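Local coordinates for glycosyl hydrolase family 26 (Bacteroides ovatus, PDB 4ZXO), which probably hydrolyses internal beta-1,4-mannosidic linkages of mannans such as galactomannan, at residues 180-183 against 184-187; 125-129 against 130-134; 221-224 against 225-228; 104-107 against 108-111. All blocks are in the same frame, centred on the assembly; numbering follows the deposited sequence.

Contact 1 (180-183 against 184-187); sequences SSEQ and YKTL. With PO4 (phosphate ion), chain C.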
ATOM      1  N   SER A 180      -3.449 -21.136   9.556  1.00 11.20           N
ATOM      2  CA  SER A 180      -4.305 -21.740   8.518  1.00 11.38           C
ATOM      3  C   SER A 180      -4.991 -20.673   7.692  1.00 10.82           C
ATOM      4  O   SER A 180      -5.025 -19.484   8.076  1.00 11.16           O
ATOM      5  CB  SER A 180      -5.364 -22.632   9.163  1.00 12.07           C
ATOM      6  OG  SER A 180      -6.339 -21.852   9.851  1.00 12.63           O
ATOM      7  N   SER A 181      -5.564 -21.109   6.584  0.50 11.24           N
ATOM      8  CA  SER A 181      -6.329 -20.212   5.732  0.50 11.63           C
ATOM      9  C   SER A 181      -7.499 -19.578   6.491  0.50 12.21           C
ATOM     10  O   SER A 181      -7.764 -18.393   6.336  0.50 12.48           O
ATOM     11  CB  SER A 181      -6.834 -20.969   4.509  0.50 13.05           C
ATOM     12  OG  SER A 181      -7.604 -20.125   3.694  0.50 13.33           O
ATOM     13  N   GLU A 182      -8.200 -20.355   7.308  1.00 13.80           N
ATOM     14  CA  GLU A 182      -9.330 -19.841   8.051  1.00 15.02           C
ATOM     15  C   GLU A 182      -8.902 -18.895   9.151  1.00 13.80           C
ATOM     16  O   GLU A 182      -9.586 -17.885   9.385  1.00 14.71           O
ATOM     17  CB  GLU A 182     -10.161 -20.995   8.642  1.00 18.34           C
ATOM     18  CG  GLU A 182     -11.035 -21.619   7.548  1.00 24.53           C
ATOM     19  CD  GLU A 182     -11.861 -20.586   6.683  1.00 29.38           C
ATOM     20  OE1 GLU A 182     -12.575 -19.708   7.243  1.00 30.67           O
ATOM     21  OE2 GLU A 182     -11.776 -20.662   5.414  1.00 31.50           O
ATOM     22  N   GLN A 183      -7.803 -19.218   9.834  1.00 11.77           N
ATOM     23  CA  GLN A 183      -7.275 -18.302  10.828  1.00 10.78           C
ATOM     24  C   GLN A 183      -6.899 -16.950  10.197  1.00 11.42           C
ATOM     25  O   GLN A 183      -7.203 -15.866  10.736  1.00 12.20           O
ATOM     26  CB  GLN A 183      -6.048 -18.906  11.508  1.00 11.39           C
ATOM     27  CG  GLN A 183      -6.446 -19.999  12.518  1.00 13.08           C
ATOM     28  CD  GLN A 183      -5.246 -20.776  13.038  1.00 15.05           C
ATOM     29  OE1 GLN A 183      -4.207 -20.909  12.366  1.00 16.96           O
ATOM     30  NE2 GLN A 183      -5.373 -21.270  14.250  1.00 15.80           N
ATOM     31  N   TYR A 184      -6.201 -17.010   9.053  1.00  9.63           N
ATOM     32  CA  TYR A 184      -5.808 -15.783   8.363  1.00  8.80           C
ATOM     33  C   TYR A 184      -7.055 -14.953   7.959  1.00  8.95           C
ATOM     34  O   TYR A 184      -7.088 -13.710   8.115  1.00  9.50           O
ATOM     35  CB  TYR A 184      -4.961 -16.128   7.130  1.00  8.45           C
ATOM     36  CG  TYR A 184      -4.551 -14.893   6.373  1.00  6.90           C
ATOM     37  CD1 TYR A 184      -3.451 -14.099   6.766  1.00  6.79           C
ATOM     38  CD2 TYR A 184      -5.303 -14.484   5.255  1.00  6.81           C
ATOM     39  CE1 TYR A 184      -3.108 -12.913   6.054  1.00  6.61           C
ATOM     40  CE2 TYR A 184      -4.963 -13.324   4.573  1.00  6.21           C
ATOM     41  CZ  TYR A 184      -3.852 -12.573   4.970  1.00  7.85           C
ATOM     42  OH  TYR A 184      -3.596 -11.431   4.263  1.00  8.94           O
ATOM     43  N   LYS A 185      -8.068 -15.631   7.399  1.00 10.36           N
ATOM     44  CA  LYS A 185      -9.287 -14.896   7.019  1.00 10.80           C
ATOM     45  C   LYS A 185      -9.914 -14.286   8.242  1.00 11.97           C
ATOM     46  O   LYS A 185     -10.495 -13.222   8.138  1.00 12.17           O
ATOM     47  CB  LYS A 185     -10.314 -15.799   6.313  1.00 12.18           C
ATOM     48  CG  LYS A 185      -9.832 -16.275   4.940  1.00 13.82           C
ATOM     49  CD  LYS A 185     -10.798 -17.262   4.328  1.00 15.84           C
ATOM     50  CE  LYS A 185     -10.182 -17.861   3.118  1.00 17.58           C
ATOM     51  NZ  LYS A 185     -11.114 -18.956   2.570  1.00 19.59           N
ATOM     52  N   THR A 186      -9.817 -14.952   9.407  1.00 13.52           N
ATOM     53  CA  THR A 186     -10.376 -14.382  10.638  1.00 14.14           C
ATOM     54  C   THR A 186      -9.645 -13.104  11.049  1.00 14.07           C
ATOM     55  O   THR A 186     -10.297 -12.182  11.557  1.00 14.20           O
ATOM     56  CB  THR A 186     -10.327 -15.400  11.774  1.00 15.65           C
ATOM     57  OG1 THR A 186     -11.061 -16.550  11.354  1.00 17.89           O
ATOM     58  CG2 THR A 186     -10.960 -14.844  13.058  1.00 16.03           C
ATOM     59  N   LEU A 187      -8.336 -13.011  10.793  1.00 13.02           N
ATOM     60  CA  LEU A 187      -7.636 -11.734  11.049  1.00 14.09           C
ATOM     61  C   LEU A 187      -8.302 -10.602  10.305  1.00 11.52           C
ATOM     62  O   LEU A 187      -8.523  -9.532  10.834  1.00 12.06           O
ATOM     63  CB  LEU A 187      -6.183 -11.746  10.599  1.00 16.35           C
ATOM     64  CG  LEU A 187      -5.193 -12.453  11.504  1.00 17.03           C
ATOM     65  CD1 LEU A 187      -3.830 -12.444  10.841  1.00 16.29           C
ATOM     66  CD2 LEU A 187      -5.201 -11.806  12.878  1.00 17.05           C
TER
HETATM   67  P   PO4 C 402      -2.073 -23.587  15.496  0.50 14.75           P
HETATM   68  O1  PO4 C 402      -1.672 -24.290  14.238  0.50 15.47           O
HETATM   69  O2  PO4 C 402      -3.513 -23.212  15.411  0.50 15.45           O
HETATM   70  O3  PO4 C 402      -1.912 -24.590  16.689  0.50 17.13           O
HETATM   71  O4  PO4 C 402      -1.120 -22.433  15.627  0.50 14.60           O

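Contact 2 (125-129 against 130-134); sequences VMQGG and ENHVK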
ATOM      1  N   VAL A 125      -4.559 -15.015  18.817  1.00 13.22           N
ATOM      2  CA  VAL A 125      -5.433 -13.840  18.767  1.00 12.85           C
ATOM      3  C   VAL A 125      -6.837 -14.150  18.265  1.00 14.21           C
ATOM      4  O   VAL A 125      -7.654 -13.242  18.111  1.00 14.44           O
ATOM      5  CB  VAL A 125      -4.854 -12.669  17.893  1.00 11.65           C
ATOM      6  CG1 VAL A 125      -3.510 -12.222  18.432  1.00 12.66           C
ATOM      7  CG2 VAL A 125      -4.844 -13.033  16.368  1.00 11.47           C
ATOM      8  N   MET A 126      -7.106 -15.414  17.983  1.00 14.61           N
ATOM      9  CA  MET A 126      -8.482 -15.846  17.685  1.00 15.35           C
ATOM     10  C   MET A 126      -9.353 -15.717  18.920  1.00 17.64           C
ATOM     11  O   MET A 126      -8.828 -15.689  20.033  1.00 17.52           O
ATOM     12  CB  MET A 126      -8.496 -17.284  17.183  1.00 15.20           C
ATOM     13  CG  MET A 126      -7.599 -17.544  15.965  1.00 16.15           C
ATOM     14  SD  MET A 126      -8.207 -16.850  14.394  1.00 16.36           S
ATOM     15  CE  MET A 126      -7.385 -15.201  14.392  1.00 15.40           C
ATOM     16  N   GLN A 127     -10.667 -15.725  18.720  1.00 19.87           N
ATOM     17  CA  GLN A 127     -11.598 -15.714  19.838  1.00 23.02           C
ATOM     18  C   GLN A 127     -11.215 -16.805  20.837  1.00 22.60           C
ATOM     19  O   GLN A 127     -10.946 -17.941  20.446  1.00 23.45           O
ATOM     20  CB  GLN A 127     -13.039 -15.920  19.329  1.00 27.03           C
ATOM     21  CG  GLN A 127     -14.063 -16.114  20.423  1.00 31.40           C
ATOM     22  CD  GLN A 127     -14.397 -14.843  21.158  1.00 35.44           C
ATOM     23  OE1 GLN A 127     -14.536 -13.775  20.549  1.00 36.84           O
ATOM     24  NE2 GLN A 127     -14.595 -14.959  22.482  1.00 37.57           N
ATOM     25  N   GLY A 128     -11.185 -16.476  22.123  1.00 22.03           N
ATOM     26  CA  GLY A 128     -10.764 -17.471  23.087  1.00 23.09           C
ATOM     27  C   GLY A 128      -9.262 -17.559  23.325  1.00 23.66           C
ATOM     28  O   GLY A 128      -8.811 -18.184  24.287  1.00 25.42           O
ATOM     29  N   GLY A 129      -8.463 -16.901  22.497  1.00 22.57           N
ATOM     30  CA  GLY A 129      -7.021 -16.978  22.655  1.00 21.36           C
ATOM     31  C   GLY A 129      -6.553 -15.948  23.646  1.00 21.64           C
ATOM     32  O   GLY A 129      -7.240 -14.946  23.878  1.00 21.66           O
ATOM     33  N   GLU A 130      -5.366 -16.155  24.198  1.00 21.25           N
ATOM     34  CA  GLU A 130      -4.877 -15.307  25.292  1.00 21.89           C
ATOM     35  C   GLU A 130      -4.608 -13.889  24.838  1.00 18.06           C
ATOM     36  O   GLU A 130      -4.562 -12.961  25.659  1.00 18.53           O
ATOM     37  CB  GLU A 130      -3.611 -15.904  25.893  1.00 26.52           C
ATOM     38  CG  GLU A 130      -2.592 -16.059  24.849  1.00 32.02           C
ATOM     39  CD  GLU A 130      -1.370 -16.808  25.279  1.00 35.91           C
ATOM     40  OE1 GLU A 130      -0.924 -16.595  26.443  1.00 36.60           O
ATOM     41  OE2 GLU A 130      -0.854 -17.583  24.417  1.00 37.13           O
ATOM     42  N   ASN A 131      -4.417 -13.705  23.531  1.00 16.06           N
ATOM     43  CA  ASN A 131      -4.109 -12.362  23.030  1.00 14.19           C
ATOM     44  C   ASN A 131      -5.193 -11.756  22.162  1.00 13.41           C
ATOM     45  O   ASN A 131      -4.976 -10.759  21.476  1.00 14.31           O
ATOM     46  CB  ASN A 131      -2.792 -12.376  22.246  1.00 14.52           C
ATOM     47  CG  ASN A 131      -1.622 -12.785  23.116  1.00 15.79           C
ATOM     48  OD1 ASN A 131      -1.435 -12.240  24.201  1.00 18.39           O
ATOM     49  ND2 ASN A 131      -0.873 -13.775  22.682  1.00 15.30           N
ATOM     50  N   HIS A 132      -6.390 -12.313  22.257  1.00 13.71           N
ATOM     51  CA  HIS A 132      -7.513 -11.824  21.445  1.00 13.31           C
ATOM     52  C   HIS A 132      -7.931 -10.390  21.838  1.00 13.68           C
ATOM     53  O   HIS A 132      -8.076  -9.532  20.981  1.00 13.29           O
ATOM     54  CB  HIS A 132      -8.695 -12.763  21.588  1.00 13.99           C
ATOM     55  CG  HIS A 132      -9.916 -12.340  20.851  1.00 15.67           C
ATOM     56  ND1 HIS A 132     -10.018 -12.400  19.480  1.00 16.47           N
ATOM     57  CD2 HIS A 132     -11.116 -11.904  21.301  1.00 16.61           C
ATOM     58  CE1 HIS A 132     -11.220 -11.991  19.110  1.00 17.46           C
ATOM     59  NE2 HIS A 132     -11.897 -11.662  20.195  1.00 18.48           N
ATOM     60  N   VAL A 133      -8.154 -10.134  23.125  1.00 14.52           N
ATOM     61  CA  VAL A 133      -8.608  -8.794  23.514  1.00 15.36           C
ATOM     62  C   VAL A 133      -7.564  -7.742  23.131  1.00 15.07           C
ATOM     63  O   VAL A 133      -7.919  -6.645  22.637  1.00 15.38           O
ATOM     64  CB  VAL A 133      -8.956  -8.756  25.046  1.00 17.44           C
ATOM     65  CG1 VAL A 133      -9.296  -7.322  25.521  1.00 18.71           C
ATOM     66  CG2 VAL A 133     -10.167  -9.664  25.266  1.00 18.00           C
ATOM     67  N   LYS A 134      -6.296  -8.065  23.356  1.00 14.98           N
ATOM     68  CA  LYS A 134      -5.200  -7.155  23.007  1.00 14.57           C
ATOM     69  C   LYS A 134      -5.189  -6.910  21.498  1.00 13.07           C
ATOM     70  O   LYS A 134      -4.999  -5.792  21.077  1.00 12.79           O
ATOM     71  CB  LYS A 134      -3.881  -7.721  23.431  1.00 14.81           C
ATOM     72  CG  LYS A 134      -2.763  -6.750  23.236  1.00 14.27           C
ATOM     73  CD  LYS A 134      -1.448  -7.175  23.864  1.00 14.61           C
ATOM     74  CE  LYS A 134      -0.899  -8.430  23.222  1.00 15.85           C
ATOM     75  NZ  LYS A 134       0.417  -8.762  23.817  1.00 18.51           N
TER
HETATM   76  O   HOH W   1      -7.766 -12.292  25.149  1.00 21.25           O

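Contact 3 (221-224 against 225-228); sequences ERYP and GDDI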
ATOM      1  N   GLU A 221      -6.634 -18.237  -2.309  1.00 10.79           N
ATOM      2  CA  GLU A 221      -6.846 -19.290  -1.304  1.00 12.28           C
ATOM      3  C   GLU A 221      -7.135 -18.704   0.086  1.00 11.79           C
ATOM      4  O   GLU A 221      -7.936 -19.248   0.835  1.00 14.13           O
ATOM      5  CB  GLU A 221      -5.602 -20.188  -1.225  1.00 15.58           C
ATOM      6  CG  GLU A 221      -5.803 -21.402  -0.345  1.00 21.49           C
ATOM      7  CD  GLU A 221      -4.718 -21.695   0.679  1.00 27.79           C
ATOM      8  OE1 GLU A 221      -3.836 -20.871   1.053  1.00 30.69           O
ATOM      9  OE2 GLU A 221      -4.746 -22.841   1.116  1.00 29.70           O
ATOM     10  N   ARG A 222      -6.470 -17.590   0.417  1.00  9.30           N
ATOM     11  CA  ARG A 222      -6.668 -16.980   1.734  1.00 10.27           C
ATOM     12  C   ARG A 222      -7.442 -15.646   1.673  1.00  9.92           C
ATOM     13  O   ARG A 222      -7.311 -14.761   2.581  1.00  9.87           O
ATOM     14  CB  ARG A 222      -5.301 -16.779   2.416  1.00 10.57           C
ATOM     15  CG  ARG A 222      -4.677 -18.101   2.747  1.00 12.50           C
ATOM     16  CD  ARG A 222      -3.415 -18.041   3.588  1.00 10.98           C
ATOM     17  NE  ARG A 222      -3.118 -19.442   3.925  1.00 12.11           N
ATOM     18  CZ  ARG A 222      -2.524 -19.842   5.046  1.00 11.18           C
ATOM     19  NH1 ARG A 222      -2.115 -18.938   5.955  1.00 10.44           N
ATOM     20  NH2 ARG A 222      -2.357 -21.162   5.270  1.00 12.44           N
ATOM     21  N   TYR A 223      -8.214 -15.489   0.614  1.00  9.46           N
ATOM     22  CA  TYR A 223      -8.980 -14.268   0.397  1.00  9.38           C
ATOM     23  C   TYR A 223     -10.198 -14.228   1.317  1.00 10.11           C
ATOM     24  O   TYR A 223     -11.011 -15.170   1.295  1.00 10.52           O
ATOM     25  CB  TYR A 223      -9.429 -14.244  -1.067  1.00 10.59           C
ATOM     26  CG  TYR A 223     -10.193 -13.038  -1.515  1.00  9.94           C
ATOM     27  CD1 TYR A 223      -9.601 -11.801  -1.670  1.00 10.48           C
ATOM     28  CD2 TYR A 223     -11.516 -13.163  -1.902  1.00 10.71           C
ATOM     29  CE1 TYR A 223     -10.304 -10.729  -2.084  1.00 11.08           C
ATOM     30  CE2 TYR A 223     -12.241 -12.076  -2.389  1.00 11.16           C
ATOM     31  CZ  TYR A 223     -11.625 -10.862  -2.479  1.00 11.71           C
ATOM     32  OH  TYR A 223     -12.373  -9.806  -2.973  1.00 14.16           O
ATOM     33  N   PRO A 224     -10.346 -13.124   2.095  1.00 10.28           N
ATOM     34  CA  PRO A 224     -11.417 -13.097   3.099  1.00 10.73           C
ATOM     35  C   PRO A 224     -12.785 -12.703   2.518  1.00 12.05           C
ATOM     36  O   PRO A 224     -13.773 -12.729   3.237  1.00 16.23           O
ATOM     37  CB  PRO A 224     -10.920 -12.055   4.109  1.00 10.37           C
ATOM     38  CG  PRO A 224     -10.120 -11.058   3.205  1.00  9.22           C
ATOM     39  CD  PRO A 224      -9.401 -11.984   2.230  1.00  9.51           C
ATOM     40  N   GLY A 225     -12.859 -12.355   1.245  1.00 11.00           N
ATOM     41  CA  GLY A 225     -14.157 -12.154   0.634  1.00 11.05           C
ATOM     42  C   GLY A 225     -14.416 -10.776   0.040  1.00 11.70           C
ATOM     43  O   GLY A 225     -13.809  -9.761   0.432  1.00 11.95           O
ATOM     44  N   ASP A 226     -15.319 -10.770  -0.934  1.00 11.75           N
ATOM     45  CA  ASP A 226     -15.648  -9.559  -1.671  1.00 13.31           C
ATOM     46  C   ASP A 226     -16.280  -8.485  -0.819  1.00 14.14           C
ATOM     47  O   ASP A 226     -16.291  -7.292  -1.197  1.00 15.03           O
ATOM     48  CB  ASP A 226     -16.589  -9.892  -2.827  1.00 14.92           C
ATOM     49  CG  ASP A 226     -15.906 -10.663  -3.912  1.00 17.12           C
ATOM     50  OD1 ASP A 226     -14.674 -10.601  -4.062  1.00 16.96           O
ATOM     51  OD2 ASP A 226     -16.625 -11.302  -4.686  1.00 19.26           O
ATOM     52  N   ASP A 227     -16.879  -8.898   0.287  1.00 14.57           N
ATOM     53  CA  ASP A 227     -17.528  -7.952   1.191  1.00 15.82           C
ATOM     54  C   ASP A 227     -16.520  -7.243   2.138  1.00 14.72           C
ATOM     55  O   ASP A 227     -16.883  -6.326   2.899  1.00 16.77           O
ATOM     56  CB  ASP A 227     -18.580  -8.702   2.024  1.00 19.49           C
ATOM     57  CG  ASP A 227     -17.976  -9.834   2.860  1.00 24.18           C
ATOM     58  OD1 ASP A 227     -17.019 -10.527   2.416  1.00 25.57           O
ATOM     59  OD2 ASP A 227     -18.484 -10.036   3.980  1.00 28.11           O
ATOM     60  N   ILE A 228     -15.265  -7.689   2.108  1.00 12.88           N
ATOM     61  CA  ILE A 228     -14.222  -7.105   2.954  1.00 12.96           C
ATOM     62  C   ILE A 228     -13.208  -6.353   2.098  1.00 10.89           C
ATOM     63  O   ILE A 228     -12.825  -5.226   2.426  1.00 11.63           O
ATOM     64  CB  ILE A 228     -13.526  -8.221   3.795  1.00 14.00           C
ATOM     65  CG1 ILE A 228     -14.524  -8.738   4.846  1.00 17.03           C
ATOM     66  CG2 ILE A 228     -12.270  -7.702   4.465  1.00 15.96           C
ATOM     67  CD1 ILE A 228     -14.049  -9.945   5.593  1.00 19.37           C
TER
HETATM   68  O   HOH W   2     -16.140 -12.569   4.270  1.00 42.19           O

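Contact 4 (104-107 against 108-111); sequences VRNP and KTGG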
ATOM      1  N   VAL A 104       2.800  -4.596  11.966  1.00  6.23           N
ATOM      2  CA  VAL A 104       2.394  -4.694  13.366  1.00  6.56           C
ATOM      3  C   VAL A 104       3.296  -5.657  14.135  1.00  6.07           C
ATOM      4  O   VAL A 104       3.770  -6.688  13.601  1.00  7.29           O
ATOM      5  CB  VAL A 104       0.909  -5.143  13.424  1.00  7.27           C
ATOM      6  CG1 VAL A 104       0.652  -6.437  12.600  1.00  7.93           C
ATOM      7  CG2 VAL A 104       0.316  -5.259  14.828  1.00  6.92           C
ATOM      8  N   ARG A 105       3.533  -5.291  15.394  1.00  6.66           N
ATOM      9  CA  ARG A 105       4.322  -6.112  16.288  1.00  7.48           C
ATOM     10  C   ARG A 105       3.681  -7.497  16.486  1.00  8.26           C
ATOM     11  O   ARG A 105       2.481  -7.728  16.202  1.00  8.69           O
ATOM     12  CB  ARG A 105       4.446  -5.413  17.660  1.00  8.57           C
ATOM     13  CG  ARG A 105       5.083  -4.040  17.650  1.00 11.08           C
ATOM     14  CD  ARG A 105       6.566  -4.010  17.320  1.00 12.20           C
ATOM     15  NE  ARG A 105       7.362  -4.703  18.357  1.00 12.42           N
ATOM     16  CZ  ARG A 105       8.684  -4.746  18.369  1.00 14.08           C
ATOM     17  NH1 ARG A 105       9.375  -4.102  17.464  1.00 15.33           N
ATOM     18  NH2 ARG A 105       9.326  -5.414  19.326  1.00 14.67           N
ATOM     19  N   ASN A 106       4.496  -8.402  17.014  1.00  7.70           N
ATOM     20  CA  ASN A 106       4.062  -9.765  17.300  1.00  8.21           C
ATOM     21  C   ASN A 106       3.386  -9.761  18.672  1.00  9.01           C
ATOM     22  O   ASN A 106       4.080  -9.535  19.687  1.00 10.14           O
ATOM     23  CB  ASN A 106       5.288 -10.671  17.278  1.00  8.63           C
ATOM     24  CG  ASN A 106       4.961 -12.134  17.449  1.00  9.35           C
ATOM     25  OD1 ASN A 106       4.150 -12.499  18.272  1.00 10.19           O
ATOM     26  ND2 ASN A 106       5.594 -12.976  16.659  1.00  9.95           N
ATOM     27  N   PRO A 107       2.064 -10.018  18.723  1.00  9.76           N
ATOM     28  CA  PRO A 107       1.356  -9.874  20.016  1.00 10.69           C
ATOM     29  C   PRO A 107       1.631 -11.008  21.009  1.00 13.04           C
ATOM     30  O   PRO A 107       1.305 -10.860  22.195  1.00 14.84           O
ATOM     31  CB  PRO A 107      -0.128  -9.859  19.614  1.00 11.44           C
ATOM     32  CG  PRO A 107      -0.182 -10.641  18.290  1.00 11.12           C
ATOM     33  CD  PRO A 107       1.162 -10.281  17.583  1.00 10.29           C
ATOM     34  N   LYS A 108       2.269 -12.085  20.562  1.00 12.70           N
ATOM     35  CA  LYS A 108       2.549 -13.181  21.476  1.00 13.27           C
ATOM     36  C   LYS A 108       3.993 -13.108  21.995  1.00 13.78           C
ATOM     37  O   LYS A 108       4.247 -13.267  23.204  1.00 16.28           O
ATOM     38  CB  LYS A 108       2.297 -14.529  20.782  1.00 13.98           C
ATOM     39  CG  LYS A 108       2.503 -15.747  21.693  1.00 16.26           C
ATOM     40  CD  LYS A 108       1.995 -16.965  20.885  1.00 19.48           C
ATOM     41  CE  LYS A 108       1.726 -18.184  21.704  1.00 21.58           C
ATOM     42  NZ  LYS A 108       2.944 -18.761  22.247  1.00 21.10           N
ATOM     43  N   THR A 109       4.939 -12.862  21.083  1.00 12.13           N
ATOM     44  CA  THR A 109       6.354 -12.864  21.479  1.00 14.36           C
ATOM     45  C   THR A 109       6.877 -11.529  21.933  1.00 15.22           C
ATOM     46  O   THR A 109       7.912 -11.478  22.581  1.00 18.04           O
ATOM     47  CB  THR A 109       7.266 -13.319  20.340  1.00 14.09           C
ATOM     48  OG1 THR A 109       7.309 -12.308  19.340  1.00 12.41           O
ATOM     49  CG2 THR A 109       6.751 -14.618  19.721  1.00 15.03           C
ATOM     50  N   GLY A 110       6.180 -10.457  21.568  1.00 14.30           N
ATOM     51  CA  GLY A 110       6.632  -9.082  21.813  1.00 13.30           C
ATOM     52  C   GLY A 110       7.667  -8.643  20.780  1.00 13.18           C
ATOM     53  O   GLY A 110       8.184  -7.518  20.862  1.00 15.20           O
ATOM     54  N   GLY A 111       7.981  -9.504  19.811  1.00 12.23           N
ATOM     55  CA  GLY A 111       8.892  -9.137  18.715  1.00 10.60           C
ATOM     56  C   GLY A 111       8.259  -8.309  17.626  1.00 10.58           C
ATOM     57  O   GLY A 111       7.108  -7.845  17.766  1.00 11.22           O
TER
HETATM   58  O   HOH W   3       6.081  -5.395  21.143  1.00 22.42           O

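Contact 1 (180-183 against 184-187)
T186 keeps OG1 beside its own backbone N (chi1 -58°), which folds the hydroxyl back toward E182 O near the start of helix 181-197, a helix begun by a capping box of S180 and Q183. T186 OG1 donates to E182 O at 2.8 Å, while T186 N reaches the same oxygen at 2.9 Å; the two donors arrive from opposite faces of the carbonyl plane.

K185 runs extended beyond CG, and its CG passes 3.3 Å from S181 O. At its end K185 NZ meets E182 OE2 in a long, weak salt bridge of 3.4 Å, for which the glutamate chain bends at chi2 (-49°). In the conformer described, the S181 hydroxyl bonds to E221 O, in the loop beyond helix 216-219.

In the box, S180 OG accepts from Q183 N at 3.0 Å, and S180 N returns a nearly straight bond (172°) to Q183 OE1 at 2.9 Å. Two amides of the helix end are thus paired by side-chain oxygens. The bond to OE1 also sets the rotation of the glutamine amide and turns its nitrogen outward: Q183 NE2 donates to O2 of a phosphate ion, probably from the crystallisation liquor, at 2.9 Å.

Contact 2 (125-129 against 130-134)
The imidazole of H132 is held over one face and at one edge. Over the face lies the backbone of Q127, whose CA stands 3.8 Å from the ring centroid and only 12° off the ring normal, a CH-pi contact. At the edge, in the ring plane, V125 O accepts from H132 ND1 at 2.9 Å, although the nitrogen approaches from above the plane of that carbonyl. The amide of Q127 is turned 60° from the ring; its OE1 comes near NE2 without the angle needed for a hydrogen bond. The torsions explain the reach: H132 CG stands opposite the backbone N (chi1 178°), which swings the ring back across the preceding loop.

This is a helix start led in by two successive beta turns. The first, type II, runs from M126 to G129 and closes with G129 N donating to M126 O at 2.8 Å. The second, type I, runs from G129 to H132 and closes with H132 N donating to G129 O at 3.2 Å. N131 occupies the N-cap position of helix 132-147 but gives no capping bond; its ND2 pairs with S124 OG instead. A water donates to G129 O and accepts from V133 N, each at 3.0 Å, linking the turn to the next amide of the helix. Away from the water, V125 CG1 packs on N131 CB at 3.9 Å.

Because V125 O can only accept, the bond places a hydrogen on ND1 of H132, and together with the CH-pi contact it fixes the rotation of the ring about its side-chain bonds.

Contact 3 (221-224 against 225-228)
The connection between helix 216-219 and strand 231-235 of the TIM barrel is pinned here by Y223 and D226, a tyrosine and an aspartate three residues apart. Y223 OH donates to D226 OD1 at 2.7 Å, using the anti lone pair of that oxygen. OD1 lies at the edge of the phenol, in its plane, while the carboxylate itself is turned 69° from the ring. Between the two residues the main chain passes over one face of the ring: G225 N sits 3.5 Å above the plane, displaced toward the rim. Y207, on strand 203-207, meets the Y223 ring edge-to-face.

G225, at phi 121°, lies in a backbone region readily accessible only without a side chain, and it begins a tight turn closed by I228 N donating to G225 O at 3.0 Å. The turn brings I228 back against P224, with CD1 of the isoleucine 4.1 Å from CB of the proline. A water further ties the halves together, donating to P224 O at 2.6 Å and to D227 OD1 at 2.9 Å. W188 and R189 of helix 181-197 lie against P224 and I228 respectively.

D226 OD1 is also hydrogen-bonded to H262 ND1, at the end of helix 241-262. Two partners on one oxygen would probably favour the ionised carboxylate, and through that oxygen they tie the loop to itself, by way of Y223, and to the end of helix 241-262.

Contact 4 (104-107 against 108-111)
N106 OD1 is gripped by two backbone amides of the turn that follows it. K108 N donates to it at 3.0 Å within the carbonyl plane, which makes an Asx turn, and T109 N donates at 2.9 Å from well above that plane in an almost straight bond (174°). With chi1 at -175° the N106 side chain extends away from its own N, and the amide points forward into the turn. The main chain of N106 adds two further bonds across the turn: N106 O accepts from G110 N at 3.0 Å, and N106 N donates to G111 O at 2.8 Å. T109 adds an ST turn, its OG1 accepting from G111 N at 2.9 Å; that hydroxyl is bonded as well to D115 OD2. The successive amides of 108-111 are therefore all spent on partners within the turn.

R105 adds a side-chain bond. Its chain bends at both chi2 and chi3, which folds the guanidinium back over the peptide of G111, whose carbonyl carbon lies 3.4 Å above the plane and toward the rim. From there R105 NH2 donates to G110 O at 2.8 Å, and a water accepting from R105 NE donates to the same oxygen.

The loop springs from strand 97-101 and leads toward helix 121-125. P107 packs on V121 of that helix and on W138 of helix 132-147, and K108 NZ forms a salt bridge with D118 just ahead of helix 121-125, while R105 N binds E69 OE2 in the loop after strand 60-64.

The contacts form a chain of neighbours in the order 4, 2, 1, 3. K134 NZ of contact 2 lies 2.8 Å from P107 O of contact 4, a probable hydrogen bond. Contact 2 then packs on contact 1, with M126 SD 3.7 Å from T186 CG2, and contact 1 reaches contact 3 where Y184 CD2 is 3.4 Å from R222 O. The ends of the row, contacts 3 and 4, have centres about 25 Å apart. Contacts 1, 2 and 4 belong to connections that follow barrel strands, the end at which TIM-barrel enzymes carry their active sites, whereas contact 3 leads into strand 231-235. The potassium ion, at S328, S330 and I333, involves none of them.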